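Long-range contact in Alr3699 protein (Nostoc sp., PDB 4XSU), which is probably a two-domain glycosyltransferase of GT-B fold, here carrying bound alpha-D-glucopyranose: residues Met7-Leu12 and Tyr97-Ala102. Residues are numbered along the deposited sequence; the frame is centred on the assembly and turned at random.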
loop_
_atom_site.group_PDB
_atom_site.type_symbol
_atom_site.label_atom_id
_atom_site.label_comp_id
_atom_site.label_asym_id
_atom_site.label_seq_id
_atom_site.Cartn_x
_atom_site.Cartn_y
_atom_site.Cartn_z
ATOM N N MET B 7 -11.258 19.679 -18.089
ATOM C CA MET B 7 -10.291 18.913 -17.306
ATOM C C MET B 7 -9.975 17.540 -17.871
ATOM O O MET B 7 -10.815 16.919 -18.514
ATOM C CB MET B 7 -10.781 18.743 -15.878
ATOM C CG MET B 7 -10.290 19.833 -14.952
ATOM S SD MET B 7 -10.725 19.437 -13.261
ATOM C CE MET B 7 -12.514 19.479 -13.357
ATOM N N LYS B 8 -8.746 17.091 -17.630
ATOM C CA LYS B 8 -8.378 15.691 -17.804
ATOM C C LYS B 8 -8.616 14.973 -16.476
ATOM O O LYS B 8 -7.958 15.286 -15.490
ATOM C CB LYS B 8 -6.910 15.559 -18.202
ATOM C CG LYS B 8 -6.649 15.655 -19.691
ATOM C CD LYS B 8 -5.182 15.928 -20.003
ATOM C CE LYS B 8 -4.809 17.390 -19.759
ATOM N NZ LYS B 8 -3.553 17.789 -20.458
ATOM N N ILE B 9 -9.549 14.022 -16.443
ATOM C CA ILE B 9 -9.920 13.365 -15.190
ATOM C C ILE B 9 -9.611 11.883 -15.221
ATOM O O ILE B 9 -10.018 11.187 -16.130
ATOM C CB ILE B 9 -11.410 13.539 -14.866
ATOM C CG1 ILE B 9 -11.751 15.033 -14.838
ATOM C CG2 ILE B 9 -11.739 12.868 -13.534
ATOM C CD1 ILE B 9 -13.131 15.369 -14.309
ATOM N N LEU B 10 -8.895 11.406 -14.212
ATOM C CA LEU B 10 -8.667 9.978 -14.056
ATOM C C LEU B 10 -9.628 9.507 -13.000
ATOM O O LEU B 10 -9.504 9.902 -11.838
ATOM C CB LEU B 10 -7.237 9.692 -13.609
ATOM C CG LEU B 10 -6.963 8.300 -13.055
ATOM C CD1 LEU B 10 -7.140 7.268 -14.150
ATOM C CD2 LEU B 10 -5.552 8.242 -12.490
ATOM N N PHE B 11 -10.587 8.677 -13.407
ATOM C CA PHE B 11 -11.569 8.115 -12.488
ATOM C C PHE B 11 -11.059 6.770 -12.052
ATOM O O PHE B 11 -10.513 6.036 -12.859
ATOM C CB PHE B 11 -12.941 7.932 -13.176
ATOM C CG PHE B 11 -13.627 9.231 -13.551
ATOM C CD1 PHE B 11 -14.416 9.893 -12.646
ATOM C CD2 PHE B 11 -13.480 9.774 -14.815
ATOM C CE1 PHE B 11 -15.017 11.100 -12.976
ATOM C CE2 PHE B 11 -14.086 10.970 -15.160
ATOM C CZ PHE B 11 -14.860 11.631 -14.239
ATOM N N LEU B 12 -11.295 6.422 -10.799
ATOM C CA LEU B 12 -10.871 5.136 -10.272
ATOM C C LEU B 12 -12.024 4.454 -9.583
ATOM O O LEU B 12 -12.775 5.080 -8.837
ATOM C CB LEU B 12 -9.737 5.308 -9.225
ATOM C CG LEU B 12 -8.457 6.073 -9.642
ATOM C CD1 LEU B 12 -7.518 6.277 -8.460
ATOM C CD2 LEU B 12 -7.742 5.369 -10.784
ATOM N N TYR B 97 -3.101 13.398 -15.957
ATOM C CA TYR B 97 -4.441 13.939 -15.733
ATOM C C TYR B 97 -4.384 15.089 -14.769
ATOM O O TYR B 97 -3.425 15.193 -14.015
ATOM C CB TYR B 97 -5.369 12.827 -15.220
ATOM C CG TYR B 97 -5.482 11.729 -16.254
ATOM C CD1 TYR B 97 -6.414 11.819 -17.285
ATOM C CD2 TYR B 97 -4.610 10.648 -16.257
ATOM C CE1 TYR B 97 -6.493 10.847 -18.277
ATOM C CE2 TYR B 97 -4.684 9.668 -17.239
ATOM C CZ TYR B 97 -5.633 9.781 -18.254
ATOM O OH TYR B 97 -5.737 8.829 -19.236
ATOM N N ASP B 98 -5.391 15.960 -14.795
ATOM C CA ASP B 98 -5.435 17.120 -13.890
ATOM C C ASP B 98 -6.145 16.783 -12.572
ATOM O O ASP B 98 -6.134 17.573 -11.629
ATOM C CB ASP B 98 -6.122 18.342 -14.560
ATOM C CG ASP B 98 -5.497 18.721 -15.918
ATOM O OD1 ASP B 98 -4.274 18.947 -15.995
ATOM O OD2 ASP B 98 -6.232 18.801 -16.926
ATOM N N LEU B 99 -6.774 15.624 -12.492
ATOM C CA LEU B 99 -7.630 15.339 -11.343
ATOM C C LEU B 99 -7.798 13.865 -11.113
ATOM O O LEU B 99 -7.904 13.094 -12.055
ATOM C CB LEU B 99 -9.014 15.937 -11.572
ATOM C CG LEU B 99 -10.056 15.712 -10.485
ATOM C CD1 LEU B 99 -9.843 16.633 -9.308
ATOM C CD2 LEU B 99 -11.425 15.964 -11.056
ATOM N N ILE B 100 -7.864 13.483 -9.847
ATOM C CA ILE B 100 -8.133 12.105 -9.498
ATOM C C ILE B 100 -9.465 12.085 -8.823
ATOM O O ILE B 100 -9.676 12.776 -7.815
ATOM C CB ILE B 100 -7.068 11.512 -8.563
ATOM C CG1 ILE B 100 -5.685 11.629 -9.221
ATOM C CG2 ILE B 100 -7.380 10.054 -8.253
ATOM C CD1 ILE B 100 -4.528 11.297 -8.303
ATOM N N TYR B 101 -10.358 11.282 -9.396
ATOM C CA TYR B 101 -11.737 11.163 -8.943
ATOM C C TYR B 101 -11.948 9.721 -8.465
ATOM O O TYR B 101 -12.075 8.782 -9.266
ATOM C CB TYR B 101 -12.672 11.526 -10.104
ATOM C CG TYR B 101 -14.108 11.869 -9.741
ATOM C CD1 TYR B 101 -14.975 10.905 -9.281
ATOM C CD2 TYR B 101 -14.609 13.160 -9.924
ATOM C CE1 TYR B 101 -16.291 11.213 -8.977
ATOM C CE2 TYR B 101 -15.929 13.479 -9.629
ATOM C CZ TYR B 101 -16.769 12.500 -9.161
ATOM O OH TYR B 101 -18.081 12.786 -8.846
ATOM N N ALA B 102 -11.964 9.542 -7.153
ATOM C CA ALA B 102 -12.038 8.212 -6.618
ATOM C C ALA B 102 -13.476 7.867 -6.258
ATOM O O ALA B 102 -14.108 8.550 -5.421
ATOM C CB ALA B 102 -11.142 8.087 -5.400
#
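Lys8 O receives the shortest polar bond of the pair, from Asp98 N at 2.7 Å, although the angle of 140° at the hydrogen shows it to be bent. The same two residues are joined a second time: Lys8 N points at Asp98 OD2, which it meets on the anti side and somewhat out of the carboxylate plane, at 3.1 Å. The lysine chain then runs past the carboxylate, Lys8 NZ staying 4.5 Å from Asp98 OD2, too far for a salt bridge. From here the backbones pair as parallel strands, with Leu10 turning both its N and its O to strand 99-102: its N bonds to Leu99 O and its O accepts from Tyr101 N, each nearly straight at the hydrogen, before Leu12 N closes on Tyr101 O. Strands 9-13 and 99-102 are thereby neighbours inside the parallel sheet of the N-terminal Rossmann-like domain, flanked by strands 37-40 and 122-126. On the face of Ile9 and Leu99, Phe11 CE1 comes 3.4 Å from Tyr101 CG, over one face of the tyrosine ring; the planes meet at 52°, an oblique pairing. Tyr101 CG lies anti to its own N (chi1 -162°), which sets this ring beside Phe11, while its OH bonds to His125. Helix 20-29 packs on both aromatics. Across the sheet, Leu10 CB makes a CH-pi contact over the Tyr97 ring, 4.2 Å from its centroid, and Leu12 CD1 reaches Ile100 CG2 at 3.8 Å.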